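PDB 4TPV: hookworm platelet inhibitor 1 from Ancylostoma caninum, which inhibits platelet aggregation and the adhesion of resting platelets to fibrinogen and collagen, possibly by binding the integrins that serve as their receptors. Local coordinates for residues 6-11 with 51-56; 18-23 with 42-47; 92-97 with 103-108. One frame throughout, in Å; residues are numbered along the deposited sequence.

Interaction 1 of 3, residues 6-11 with 51-56; sequences QQREKL and KAYKSA
R8 lays its guanidinium flat on one face of the Y53 ring, and this stack carries the contact. The two planes differ by only 11° and their centres are 4.1 Å apart, while CZ of R8 stands 33° off the normal through the Y53 centroid, an off-centre cation-pi pair. Nearer the hydroxyl end, CD of R8 sits over the same face, 3.9 Å from the Y53 centroid, in a CH-pi contact. The two side chains run past each other in opposite directions. A bend at chi2 (-71°), followed by an anti chi3, gives R8 this course along the ring. On the opposite face of the guanidinium lies OE1 of Q6.

The pairing ties the N-terminal loop before helix 13-34 to helix 46-56 of the CAP fold, whose sheet meets the Y53 side chain through A123 and V125. Salt bridges from NE of R8 to E49 and from NH2 to E50 limit the group's rotation, and NH1 bonds to a glycerol, probably from the crystallisation liquor.

At the hydroxyl end, OH of Y53 lies 3.5 Å from CB of L11. CD2 of L11 comes up to the ring edge, near its plane, 4.2 Å from CE2 of Y53. One water links the phenol to the loop backbone, 2.7 Å from Y53 OH and 2.8 Å from K10 N, whose proton it accepts.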
ATOM      1  N   GLN A   6     -11.425 -15.356   0.978  1.00 19.88           N
ATOM      2  CA  GLN A   6     -11.550 -16.793   0.811  1.00 18.94           C
ATOM      3  C   GLN A   6     -10.210 -17.448   1.078  1.00 20.95           C
ATOM      4  O   GLN A   6      -9.178 -16.763   1.187  1.00 18.53           O
ATOM      5  CB  GLN A   6     -12.023 -17.124  -0.590  1.00 20.03           C
ATOM      6  CG  GLN A   6     -10.934 -16.956  -1.618  1.00 18.68           C
ATOM      7  CD  GLN A   6     -11.469 -16.980  -3.015  1.00 20.90           C
ATOM      8  OE1 GLN A   6     -11.931 -15.957  -3.532  1.00 25.28           O
ATOM      9  NE2 GLN A   6     -11.414 -18.148  -3.650  1.00 25.29           N
ATOM     10  N   GLN A   7     -10.216 -18.774   1.189  1.00 23.23           N
ATOM     11  CA  GLN A   7      -8.977 -19.497   1.425  1.00 20.46           C
ATOM     12  C   GLN A   7      -8.045 -19.338   0.232  1.00 20.42           C
ATOM     13  O   GLN A   7      -8.435 -19.585  -0.899  1.00 20.04           O
ATOM     14  CB  GLN A   7      -9.244 -20.982   1.686  1.00 26.81           C
ATOM     15  CG  GLN A   7      -8.113 -21.649   2.454  1.00 36.98           C
ATOM     16  CD  GLN A   7      -7.861 -23.079   2.027  1.00 42.71           C
ATOM     17  OE1 GLN A   7      -8.800 -23.849   1.791  1.00 38.67           O
ATOM     18  NE2 GLN A   7      -6.584 -23.447   1.925  1.00 39.29           N
ATOM     19  N   ARG A   8      -6.814 -18.905   0.486  1.00 17.19           N
ATOM     20  CA  ARG A   8      -5.825 -18.819  -0.576  1.00 16.41           C
ATOM     21  C   ARG A   8      -4.692 -19.788  -0.309  1.00 22.22           C
ATOM     22  O   ARG A   8      -4.349 -20.055   0.843  1.00 24.93           O
ATOM     23  CB  ARG A   8      -5.275 -17.398  -0.709  1.00 15.57           C
ATOM     24  CG  ARG A   8      -6.345 -16.334  -0.944  1.00 14.59           C
ATOM     25  CD  ARG A   8      -6.995 -16.391  -2.330  1.00 15.79           C
ATOM     26  NE  ARG A   8      -7.865 -15.226  -2.516  1.00 16.07           N
ATOM     27  CZ  ARG A   8      -8.573 -14.977  -3.613  1.00 17.22           C
ATOM     28  NH1 ARG A   8      -8.502 -15.793  -4.643  1.00 14.43           N
ATOM     29  NH2 ARG A   8      -9.331 -13.891  -3.694  1.00 16.68           N
ATOM     30  N   GLU A   9      -4.095 -20.288  -1.377  1.00 24.25           N
ATOM     31  CA  GLU A   9      -3.060 -21.297  -1.253  1.00 27.59           C
ATOM     32  C   GLU A   9      -1.789 -20.772  -0.598  1.00 24.83           C
ATOM     33  O   GLU A   9      -1.157 -21.480   0.184  1.00 24.88           O
ATOM     34  CB  GLU A   9      -2.731 -21.871  -2.625  1.00 30.43           C
ATOM     35  CG  GLU A   9      -1.408 -22.592  -2.656  1.00 42.72           C
ATOM     36  CD  GLU A   9      -1.262 -23.454  -3.877  1.00 52.13           C
ATOM     37  OE1 GLU A   9      -2.193 -23.461  -4.710  1.00 51.83           O
ATOM     38  OE2 GLU A   9      -0.218 -24.128  -3.998  1.00 61.71           O
ATOM     39  N   LYS A  10      -1.415 -19.533  -0.914  1.00 19.69           N
ATOM     40  CA  LYS A  10      -0.128 -18.984  -0.473  1.00 24.16           C
ATOM     41  C   LYS A  10      -0.267 -17.723   0.388  1.00 23.00           C
ATOM     42  O   LYS A  10       0.713 -17.004   0.632  1.00 21.76           O
ATOM     43  CB  LYS A  10       0.756 -18.687  -1.695  1.00 25.44           C
ATOM     44  CG  LYS A  10       1.040 -19.914  -2.559  1.00 27.92           C
ATOM     45  CD  LYS A  10       1.833 -19.551  -3.806  1.00 32.46           C
ATOM     46  CE  LYS A  10       3.318 -19.377  -3.518  1.00 30.73           C
ATOM     47  NZ  LYS A  10       3.993 -20.679  -3.208  1.00 29.34           N
ATOM     48  N   LEU A  11      -1.480 -17.469   0.863  1.00 16.64           N
ATOM     49  CA  LEU A  11      -1.767 -16.281   1.655  1.00 14.40           C
ATOM     50  C   LEU A  11      -2.798 -16.648   2.731  1.00 16.32           C
ATOM     51  O   LEU A  11      -3.799 -17.302   2.418  1.00 21.89           O
ATOM     52  CB  LEU A  11      -2.293 -15.159   0.741  1.00 16.81           C
ATOM     53  CG  LEU A  11      -2.599 -13.822   1.411  1.00 13.69           C
ATOM     54  CD1 LEU A  11      -1.315 -13.119   1.792  1.00 17.20           C
ATOM     55  CD2 LEU A  11      -3.457 -12.919   0.512  1.00 16.48           C
ATOM     56  N   LYS A  51      -9.088  -8.563  -6.723  1.00 11.00           N
ATOM     57  CA  LYS A  51      -8.563  -7.842  -7.883  1.00 10.86           C
ATOM     58  C   LYS A  51      -7.081  -8.172  -8.072  1.00 10.17           C
ATOM     59  O   LYS A  51      -6.598  -8.388  -9.200  1.00 11.72           O
ATOM     60  CB  LYS A  51      -8.766  -6.331  -7.706  1.00 14.94           C
ATOM     61  CG  LYS A  51      -8.441  -5.480  -8.929  1.00 17.71           C
ATOM     62  CD  LYS A  51      -8.658  -4.006  -8.606  1.00 20.02           C
ATOM     63  CE  LYS A  51      -8.299  -3.123  -9.798  1.00 26.98           C
ATOM     64  NZ  LYS A  51      -8.209  -1.682  -9.415  1.00 32.49           N
ATOM     65  N   ALA A  52      -6.372  -8.237  -6.957  1.00 10.72           N
ATOM     66  CA  ALA A  52      -4.949  -8.559  -7.005  1.00  8.62           C
ATOM     67  C   ALA A  52      -4.704  -9.974  -7.522  1.00  8.97           C
ATOM     68  O   ALA A  52      -3.765 -10.191  -8.300  1.00 10.38           O
ATOM     69  CB  ALA A  52      -4.315  -8.370  -5.614  1.00  8.95           C
ATOM     70  N   TYR A  53      -5.540 -10.942  -7.113  1.00  9.29           N
ATOM     71  CA  TYR A  53      -5.386 -12.313  -7.610  1.00 10.48           C
ATOM     72  C   TYR A  53      -5.697 -12.396  -9.102  1.00 12.38           C
ATOM     73  O   TYR A  53      -4.960 -13.025  -9.859  1.00 12.57           O
ATOM     74  CB  TYR A  53      -6.255 -13.315  -6.807  1.00 10.07           C
ATOM     75  CG  TYR A  53      -5.462 -13.902  -5.678  1.00 10.02           C
ATOM     76  CD1 TYR A  53      -4.562 -14.940  -5.907  1.00 11.71           C
ATOM     77  CD2 TYR A  53      -5.526 -13.360  -4.409  1.00  9.92           C
ATOM     78  CE1 TYR A  53      -3.773 -15.449  -4.891  1.00 10.22           C
ATOM     79  CE2 TYR A  53      -4.730 -13.854  -3.379  1.00 10.35           C
ATOM     80  CZ  TYR A  53      -3.858 -14.909  -3.627  1.00  9.94           C
ATOM     81  OH  TYR A  53      -3.070 -15.413  -2.624  1.00 11.98           O
ATOM     82  N   LYS A  54      -6.775 -11.760  -9.529  1.00 12.51           N
ATOM     83  CA  LYS A  54      -7.159 -11.830 -10.922  1.00 13.19           C
ATOM     84  C   LYS A  54      -6.050 -11.253 -11.799  1.00 13.43           C
ATOM     85  O   LYS A  54      -5.801 -11.746 -12.904  1.00 15.04           O
ATOM     86  CB  LYS A  54      -8.489 -11.103 -11.145  1.00 15.68           C
ATOM     87  CG  LYS A  54      -9.711 -11.919 -10.672  1.00 15.02           C
ATOM     88  CD  LYS A  54      -9.923 -13.165 -11.533  1.00 15.57           C
ATOM     89  CE  LYS A  54     -11.166 -13.990 -11.125  1.00 19.03           C
ATOM     90  NZ  LYS A  54     -11.009 -14.810  -9.885  1.00 16.55           N
ATOM     91  N   SER A  55      -5.360 -10.239 -11.284  1.00 10.13           N
ATOM     92  CA  SER A  55      -4.268  -9.610 -12.026  1.00  9.49           C
ATOM     93  C   SER A  55      -2.981 -10.428 -11.924  1.00  9.57           C
ATOM     94  O   SER A  55      -2.274 -10.633 -12.921  1.00 11.85           O
ATOM     95  CB  SER A  55      -4.011  -8.191 -11.521  1.00 16.97           C
ATOM     96  OG  SER A  55      -2.918  -7.632 -12.226  1.00 21.19           O
ATOM     97  N   ALA A  56      -2.676 -10.898 -10.716  1.00 12.68           N
ATOM     98  CA  ALA A  56      -1.468 -11.699 -10.490  1.00 10.84           C
ATOM     99  C   ALA A  56      -1.412 -12.935 -11.372  1.00 12.25           C
ATOM    100  O   ALA A  56      -0.352 -13.309 -11.841  1.00 12.58           O
ATOM    101  CB  ALA A  56      -1.370 -12.119  -9.030  1.00 11.95           C
TER
HETATM  102  O   HOH W   1      -2.364 -17.941  -3.047  1.00 21.03           O

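Interaction 2 of 3, residues 18-23 with 42-47; sequences MFTELH and MVYDCT
T20 meets Y44 with its hydroxyl at the ring edge: OG1 of T20 lies near the ring plane, 3.3 Å from CD1 of Y44, and the same oxygen is 3.5 Å from CB of Y44. The branches of T20 divide the work. With chi1 at -52°, OG1 stands beside the backbone N and hydrogen-bonds to R16 O one turn earlier in the helix, whereas CG2 approaches the carbonyl of M42, 3.7 Å from M42 O. The Y44 side chain crosses that of T20 at a slant, and its hydroxyl makes hydrogen bonds to E49 and to the backbone N of C122, which anchor the hydroxyl end of the ring.

A second pair, H23 and M42, lies along the helix from the first. The thioether chain of M42 is extended beyond CG and brings SD to 3.8 Å from CB of H23. Relative to the imidazole the sulfur is oblique, 4.7 Å from the H23 centroid and 54° off its normal, so the approach is neither over the face nor at the edge. The imidazole is fixed at both nitrogens. ND1 of H23 donates to F19 O at 2.9 Å, with the acceptor in the ring plane but the donor above the carbonyl plane; N of H23 reaches that oxygen from the other face. NE2 bonds to the hydroxyl of Y137.

Helix 13-34 therefore packs on the short edge strand 43-44 of the CAP sheet. That strand pairs by backbone bonds of V43 and D45 with the region of strand 119-127, against which T20, H23 and F19 also rest; D45 then caps helix 46-56 through L48 N, and C46 ties its start to C5 by a disulfide.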
ATOM      1  N   MET A  18       0.256  -9.016   8.224  1.00 10.67           N
ATOM      2  CA  MET A  18       1.640  -8.606   8.046  1.00 10.46           C
ATOM      3  C   MET A  18       1.711  -7.561   6.939  1.00 10.68           C
ATOM      4  O   MET A  18       2.333  -6.537   7.109  1.00 10.57           O
ATOM      5  CB  MET A  18       2.547  -9.795   7.733  1.00 12.01           C
ATOM      6  CG  MET A  18       2.770 -10.721   8.928  1.00 14.69           C
ATOM      7  SD  MET A  18       3.562 -12.245   8.376  1.00 19.61           S
ATOM      8  CE  MET A  18       3.494 -13.235   9.881  1.00 13.99           C
ATOM      9  N   PHE A  19       1.023  -7.790   5.828  1.00  9.40           N
ATOM     10  CA  PHE A  19       1.038  -6.807   4.746  1.00  8.11           C
ATOM     11  C   PHE A  19       0.493  -5.457   5.209  1.00  7.54           C
ATOM     12  O   PHE A  19       1.067  -4.407   4.912  1.00  9.63           O
ATOM     13  CB  PHE A  19       0.215  -7.306   3.556  1.00 10.75           C
ATOM     14  CG  PHE A  19       0.986  -8.152   2.578  1.00  9.38           C
ATOM     15  CD1 PHE A  19       1.971  -7.599   1.783  1.00 13.25           C
ATOM     16  CD2 PHE A  19       0.672  -9.486   2.408  1.00 13.35           C
ATOM     17  CE1 PHE A  19       2.657  -8.383   0.854  1.00 15.66           C
ATOM     18  CE2 PHE A  19       1.350 -10.266   1.486  1.00 12.83           C
ATOM     19  CZ  PHE A  19       2.349  -9.706   0.702  1.00 11.17           C
ATOM     20  N   THR A  20      -0.626  -5.484   5.918  1.00 10.79           N
ATOM     21  CA  THR A  20      -1.293  -4.251   6.323  1.00  9.96           C
ATOM     22  C   THR A  20      -0.441  -3.466   7.322  1.00 11.60           C
ATOM     23  O   THR A  20      -0.256  -2.262   7.178  1.00 13.87           O
ATOM     24  CB  THR A  20      -2.656  -4.547   6.936  1.00 16.36           C
ATOM     25  OG1 THR A  20      -3.400  -5.383   6.032  1.00 12.28           O
ATOM     26  CG2 THR A  20      -3.422  -3.241   7.211  1.00 11.15           C
ATOM     27  N   GLU A  21       0.075  -4.159   8.334  1.00 12.96           N
ATOM     28  CA  GLU A  21       0.906  -3.490   9.334  1.00 12.28           C
ATOM     29  C   GLU A  21       2.176  -2.904   8.734  1.00 11.62           C
ATOM     30  O   GLU A  21       2.605  -1.791   9.107  1.00  9.29           O
ATOM     31  CB  GLU A  21       1.273  -4.456  10.461  1.00 17.47           C
ATOM     32  CG  GLU A  21       1.912  -3.773  11.685  1.00 18.20           C
ATOM     33  CD  GLU A  21       3.384  -3.419  11.511  1.00 24.06           C
ATOM     34  OE1 GLU A  21       4.106  -4.134  10.781  1.00 25.92           O
ATOM     35  OE2 GLU A  21       3.817  -2.409  12.111  1.00 22.13           O
ATOM     36  N   LEU A  22       2.806  -3.651   7.829  1.00 12.91           N
ATOM     37  CA  LEU A  22       4.029  -3.182   7.183  1.00 12.58           C
ATOM     38  C   LEU A  22       3.769  -1.881   6.421  1.00 11.03           C
ATOM     39  O   LEU A  22       4.488  -0.891   6.588  1.00  9.38           O
ATOM     40  CB  LEU A  22       4.572  -4.252   6.244  1.00 12.77           C
ATOM     41  CG  LEU A  22       6.032  -4.095   5.838  1.00 16.00           C
ATOM     42  CD1 LEU A  22       6.916  -4.245   7.090  1.00 12.92           C
ATOM     43  CD2 LEU A  22       6.364  -5.165   4.805  1.00 17.26           C
ATOM     44  N   HIS A  23       2.700  -1.861   5.628  1.00  8.84           N
ATOM     45  CA  HIS A  23       2.346  -0.639   4.900  1.00  7.56           C
ATOM     46  C   HIS A  23       2.052   0.543   5.829  1.00  8.38           C
ATOM     47  O   HIS A  23       2.505   1.662   5.596  1.00 10.82           O
ATOM     48  CB  HIS A  23       1.120  -0.874   4.013  1.00  8.75           C
ATOM     49  CG  HIS A  23       1.428  -1.531   2.703  1.00  8.26           C
ATOM     50  ND1 HIS A  23       1.684  -2.878   2.585  1.00  8.76           N
ATOM     51  CD2 HIS A  23       1.494  -1.023   1.446  1.00  8.60           C
ATOM     52  CE1 HIS A  23       1.924  -3.170   1.315  1.00  8.29           C
ATOM     53  NE2 HIS A  23       1.810  -2.062   0.606  1.00  8.21           N
ATOM     54  N   MET A  42      -4.185   2.636   6.185  1.00  9.09           N
ATOM     55  CA  MET A  42      -4.725   1.582   5.319  1.00  7.92           C
ATOM     56  C   MET A  42      -5.421   0.479   6.085  1.00 10.18           C
ATOM     57  O   MET A  42      -4.993   0.064   7.169  1.00 12.86           O
ATOM     58  CB  MET A  42      -3.637   0.940   4.475  1.00  8.23           C
ATOM     59  CG  MET A  42      -3.138   1.801   3.331  1.00 10.53           C
ATOM     60  SD  MET A  42      -1.844   0.947   2.391  1.00 10.98           S
ATOM     61  CE  MET A  42      -1.712   2.060   0.983  1.00 10.80           C
ATOM     62  N   VAL A  43      -6.498  -0.013   5.482  1.00  8.55           N
ATOM     63  CA  VAL A  43      -7.227  -1.162   6.002  1.00  8.58           C
ATOM     64  C   VAL A  43      -7.195  -2.257   4.945  1.00 11.72           C
ATOM     65  O   VAL A  43      -7.285  -1.961   3.757  1.00 13.40           O
ATOM     66  CB  VAL A  43      -8.684  -0.791   6.343  1.00 12.22           C
ATOM     67  CG1 VAL A  43      -9.502  -2.041   6.676  1.00 19.19           C
ATOM     68  CG2 VAL A  43      -8.709   0.229   7.470  1.00 13.05           C
ATOM     69  N   TYR A  44      -7.057  -3.516   5.349  1.00 11.21           N
ATOM     70  CA  TYR A  44      -7.070  -4.593   4.357  1.00  9.99           C
ATOM     71  C   TYR A  44      -8.453  -4.672   3.687  1.00 10.86           C
ATOM     72  O   TYR A  44      -9.475  -4.440   4.327  1.00 14.27           O
ATOM     73  CB  TYR A  44      -6.708  -5.940   4.983  1.00 10.24           C
ATOM     74  CG  TYR A  44      -6.212  -6.909   3.935  1.00  9.58           C
ATOM     75  CD1 TYR A  44      -4.908  -6.824   3.458  1.00 14.63           C
ATOM     76  CD2 TYR A  44      -7.068  -7.873   3.379  1.00 10.72           C
ATOM     77  CE1 TYR A  44      -4.447  -7.670   2.488  1.00 11.74           C
ATOM     78  CE2 TYR A  44      -6.615  -8.732   2.395  1.00  9.18           C
ATOM     79  CZ  TYR A  44      -5.303  -8.626   1.952  1.00  8.40           C
ATOM     80  OH  TYR A  44      -4.827  -9.456   0.971  1.00  9.74           O
ATOM     81  N   ASP A  45      -8.479  -4.980   2.393  1.00  9.29           N
ATOM     82  CA  ASP A  45      -9.739  -4.993   1.651  1.00  9.41           C
ATOM     83  C   ASP A  45      -9.807  -6.257   0.821  1.00  9.90           C
ATOM     84  O   ASP A  45      -9.000  -6.453  -0.095  1.00 10.90           O
ATOM     85  CB  ASP A  45      -9.844  -3.750   0.756  1.00  9.93           C
ATOM     86  CG  ASP A  45     -11.184  -3.645   0.066  1.00 22.08           C
ATOM     87  OD1 ASP A  45     -11.388  -4.333  -0.961  1.00 21.79           O
ATOM     88  OD2 ASP A  45     -12.028  -2.870   0.560  1.00 30.77           O
ATOM     89  N   CYS A  46     -10.724  -7.153   1.178  1.00  9.60           N
ATOM     90  CA  CYS A  46     -10.764  -8.448   0.497  1.00 12.99           C
ATOM     91  C   CYS A  46     -11.241  -8.326  -0.953  1.00 12.22           C
ATOM     92  O   CYS A  46     -10.954  -9.196  -1.761  1.00 12.47           O
ATOM     93  CB  CYS A  46     -11.626  -9.441   1.270  1.00 12.07           C
ATOM     94  SG  CYS A  46     -10.900  -9.861   2.871  1.00 16.67           S
ATOM     95  N   THR A  47     -11.942  -7.246  -1.297  1.00 10.09           N
ATOM     96  CA  THR A  47     -12.275  -6.994  -2.695  1.00 10.81           C
ATOM     97  C   THR A  47     -11.032  -6.644  -3.537  1.00 11.18           C
ATOM     98  O   THR A  47     -10.868  -7.148  -4.661  1.00 10.28           O
ATOM     99  CB  THR A  47     -13.321  -5.884  -2.799  1.00 18.06           C
ATOM    100  OG1 THR A  47     -14.553  -6.380  -2.244  1.00 19.91           O
ATOM    101  CG2 THR A  47     -13.553  -5.509  -4.246  1.00 24.23           C
TER

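Interaction 3 of 3, residues 92-97 with 103-108; sequences IFELRG and NGKTSN
The methyl of T106 presses against the backbone where E94 joins L95, and this is the tight half of the contact. CG2 of T106 lies 3.5 Å from the carbonyl carbon of E94 and 3.6 Å from L95 N, with CB of E94 also at 3.6 Å from that methyl. A chi1 of 54° in T106 puts CG2 beside the backbone N, directed at the other segment. From a second direction, CD2 of L95 reaches the same T106 CG2 at 3.9 Å.

Outward, the fit gives way to water. E94 and K105 cross at a slant: their CB atoms meet, OE1 of E94 lies 3.8 Å from CD of K105, and the charged ends stay beyond salt-bridge range, OE1 of E94 being 4.5 Å from NZ of K105. A water between them accepts from K105 NZ, but its very short distance to E94 OE1 leaves that side of the bridge doubtful. Another joins E94 O to ND2 of N103, more loosely there (3.2 Å). In an Asx turn, OD1 of N103 accepts from K105 N at 2.8 Å.

The contact folds the connection between helices 80-89 and 107-113 back on itself, with T106 at the N-cap position of the latter, though its side chain makes no capping bond. Inside, L95 packs on F30 of helix 13-34 and on I148, while Y100 lies against T106.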
ATOM      1  N   ILE A  92      12.206   4.549  -2.281  1.00  9.60           N
ATOM      2  CA  ILE A  92      12.191   5.851  -1.629  1.00  9.94           C
ATOM      3  C   ILE A  92      13.419   6.685  -2.018  1.00  7.90           C
ATOM      4  O   ILE A  92      13.334   7.910  -2.105  1.00  9.41           O
ATOM      5  CB  ILE A  92      12.092   5.688  -0.086  1.00 10.45           C
ATOM      6  CG1 ILE A  92      11.647   6.995   0.558  1.00 13.32           C
ATOM      7  CG2 ILE A  92      13.397   5.120   0.509  1.00 13.61           C
ATOM      8  CD1 ILE A  92      11.470   6.882   2.081  1.00 17.41           C
ATOM      9  N   PHE A  93      14.530   6.010  -2.300  1.00 10.86           N
ATOM     10  CA  PHE A  93      15.749   6.713  -2.714  1.00  8.77           C
ATOM     11  C   PHE A  93      15.653   7.379  -4.078  1.00 11.42           C
ATOM     12  O   PHE A  93      16.495   8.211  -4.423  1.00 14.86           O
ATOM     13  CB  PHE A  93      16.943   5.740  -2.680  1.00 11.05           C
ATOM     14  CG  PHE A  93      17.341   5.347  -1.289  1.00 12.12           C
ATOM     15  CD1 PHE A  93      18.161   6.183  -0.535  1.00 15.59           C
ATOM     16  CD2 PHE A  93      16.870   4.175  -0.722  1.00 15.56           C
ATOM     17  CE1 PHE A  93      18.521   5.834   0.758  1.00 15.20           C
ATOM     18  CE2 PHE A  93      17.216   3.823   0.575  1.00 18.93           C
ATOM     19  CZ  PHE A  93      18.045   4.652   1.314  1.00 17.32           C
ATOM     20  N   GLU A  94      14.631   7.033  -4.856  1.00 12.74           N
ATOM     21  CA  GLU A  94      14.472   7.625  -6.183  1.00 11.14           C
ATOM     22  C   GLU A  94      13.390   8.704  -6.216  1.00 10.31           C
ATOM     23  O   GLU A  94      13.208   9.376  -7.235  1.00 13.57           O
ATOM     24  CB  GLU A  94      14.169   6.527  -7.221  1.00 11.86           C
ATOM     25  CG  GLU A  94      15.300   5.509  -7.369  1.00 16.24           C
ATOM     26  CD  GLU A  94      16.575   6.108  -7.951  1.00 21.33           C
ATOM     27  OE1 GLU A  94      16.497   7.074  -8.743  1.00 20.94           O
ATOM     28  OE2 GLU A  94      17.672   5.604  -7.611  1.00 28.85           O
ATOM     29  N   LEU A  95      12.669   8.880  -5.111  1.00 10.18           N
ATOM     30  CA  LEU A  95      11.711   9.971  -5.011  1.00 10.59           C
ATOM     31  C   LEU A  95      12.434  11.306  -5.091  1.00 13.81           C
ATOM     32  O   LEU A  95      13.585  11.424  -4.655  1.00 13.29           O
ATOM     33  CB  LEU A  95      10.913   9.892  -3.711  1.00  8.42           C
ATOM     34  CG  LEU A  95       9.810   8.835  -3.673  1.00 10.77           C
ATOM     35  CD1 LEU A  95       9.248   8.731  -2.290  1.00  7.83           C
ATOM     36  CD2 LEU A  95       8.732   9.171  -4.669  1.00 10.82           C
ATOM     37  N   ARG A  96      11.749  12.297  -5.660  1.00 10.93           N
ATOM     38  CA  ARG A  96      12.251  13.665  -5.740  1.00 14.32           C
ATOM     39  C   ARG A  96      11.159  14.673  -5.378  1.00 11.64           C
ATOM     40  O   ARG A  96      10.688  15.458  -6.220  1.00 14.44           O
ATOM     41  CB  ARG A  96      12.792  13.953  -7.143  1.00 18.40           C
ATOM     42  CG  ARG A  96      13.911  13.025  -7.574  1.00 17.06           C
ATOM     43  CD  ARG A  96      15.214  13.302  -6.829  1.00 14.04           C
ATOM     44  NE  ARG A  96      16.322  12.492  -7.342  1.00 23.23           N
ATOM     45  CZ  ARG A  96      16.719  11.337  -6.812  1.00 23.88           C
ATOM     46  NH1 ARG A  96      16.108  10.835  -5.739  1.00 18.56           N
ATOM     47  NH2 ARG A  96      17.742  10.680  -7.346  1.00 26.58           N
ATOM     48  N   GLY A  97      10.703  14.597  -4.135  1.00 10.31           N
ATOM     49  CA  GLY A  97       9.708  15.514  -3.639  1.00 12.64           C
ATOM     50  C   GLY A  97       8.309  14.939  -3.747  1.00  9.89           C
ATOM     51  O   GLY A  97       8.121  13.743  -3.972  1.00 13.03           O
ATOM     52  N   ASN A 103       8.377   7.241 -13.935  1.00 13.51           N
ATOM     53  CA  ASN A 103       9.684   7.002 -14.553  1.00 13.84           C
ATOM     54  C   ASN A 103      10.155   5.573 -14.316  1.00 15.73           C
ATOM     55  O   ASN A 103      11.320   5.243 -14.554  1.00 17.40           O
ATOM     56  CB  ASN A 103      10.722   8.003 -14.022  1.00 14.32           C
ATOM     57  CG  ASN A 103      10.878   7.947 -12.502  1.00 14.90           C
ATOM     58  OD1 ASN A 103      10.621   6.928 -11.872  1.00 15.20           O
ATOM     59  ND2 ASN A 103      11.287   9.066 -11.909  1.00 22.67           N
ATOM     60  N   GLY A 104       9.238   4.728 -13.855  1.00 11.85           N
ATOM     61  CA  GLY A 104       9.554   3.334 -13.620  1.00 12.01           C
ATOM     62  C   GLY A 104      10.360   3.054 -12.368  1.00 13.57           C
ATOM     63  O   GLY A 104      10.608   1.897 -12.043  1.00 12.98           O
ATOM     64  N   LYS A 105      10.739   4.104 -11.651  1.00 11.88           N
ATOM     65  CA  LYS A 105      11.610   3.961 -10.486  1.00  8.74           C
ATOM     66  C   LYS A 105      10.908   4.129  -9.156  1.00  9.91           C
ATOM     67  O   LYS A 105      11.457   3.745  -8.125  1.00 11.39           O
ATOM     68  CB  LYS A 105      12.767   4.968 -10.564  1.00  9.76           C
ATOM     69  CG  LYS A 105      13.641   4.759 -11.783  1.00 13.27           C
ATOM     70  CD  LYS A 105      14.731   5.797 -11.886  1.00 13.07           C
ATOM     71  CE  LYS A 105      14.169   7.106 -12.394  1.00 18.11           C
ATOM     72  NZ  LYS A 105      15.263   7.964 -12.952  1.00 22.11           N
ATOM     73  N   THR A 106       9.699   4.691  -9.164  1.00  9.31           N
ATOM     74  CA  THR A 106       9.057   5.042  -7.900  1.00  9.09           C
ATOM     75  C   THR A 106       7.592   4.629  -7.822  1.00  8.73           C
ATOM     76  O   THR A 106       6.877   5.064  -6.928  1.00  8.40           O
ATOM     77  CB  THR A 106       9.124   6.567  -7.635  1.00 10.50           C
ATOM     78  OG1 THR A 106       8.582   7.278  -8.758  1.00 10.98           O
ATOM     79  CG2 THR A 106      10.558   7.002  -7.410  1.00 13.83           C
ATOM     80  N   SER A 107       7.138   3.806  -8.754  1.00  9.07           N
ATOM     81  CA  SER A 107       5.714   3.483  -8.785  1.00  7.67           C
ATOM     82  C   SER A 107       5.287   2.711  -7.529  1.00  8.73           C
ATOM     83  O   SER A 107       4.211   2.955  -6.974  1.00  7.93           O
ATOM     84  CB  SER A 107       5.386   2.690 -10.044  1.00 10.28           C
ATOM     85  OG  SER A 107       3.997   2.391 -10.120  1.00 10.28           O
ATOM     86  N   ASN A 108       6.125   1.797  -7.061  1.00  9.65           N
ATOM     87  CA  ASN A 108       5.714   1.003  -5.903  1.00  9.27           C
ATOM     88  C   ASN A 108       5.699   1.847  -4.634  1.00  8.05           C
ATOM     89  O   ASN A 108       4.740   1.803  -3.852  1.00  7.96           O
ATOM     90  CB  ASN A 108       6.627  -0.213  -5.730  1.00  9.00           C
ATOM     91  CG  ASN A 108       6.560  -1.153  -6.910  1.00 10.83           C
ATOM     92  OD1 ASN A 108       5.504  -1.744  -7.188  1.00 11.99           O
ATOM     93  ND2 ASN A 108       7.675  -1.320  -7.598  1.00 11.47           N
TER
HETATM   94  O   HOH W   2      11.203  10.370  -8.960  1.00 12.65           O
HETATM   95  O   HOH W   3      17.361   7.996 -10.887  1.00 36.37           O

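How the interactions relate
Interactions 1 and 2 are neighbours and interaction 3 stands apart. The centres of 1 and 2 are about 14 Å apart, and L11 of interaction 1 touches F19 and Y44 of interaction 2; both contacts use helix 46-56. In sequence, 18-23 and 42-47 both fall between 6-11 and 51-56. Interaction 3 follows later in the chain, its centre about 22 Å from that of interaction 2 and about 27 Å from that of interaction 1. Helix 13-34 relates them: its 18-23 segment enters interaction 2, and its F30 receives L95 of interaction 3. Interactions 1 and 2 hold the N-terminal loop and the first two helices together beside the sheet, while interaction 3 orders a later connection.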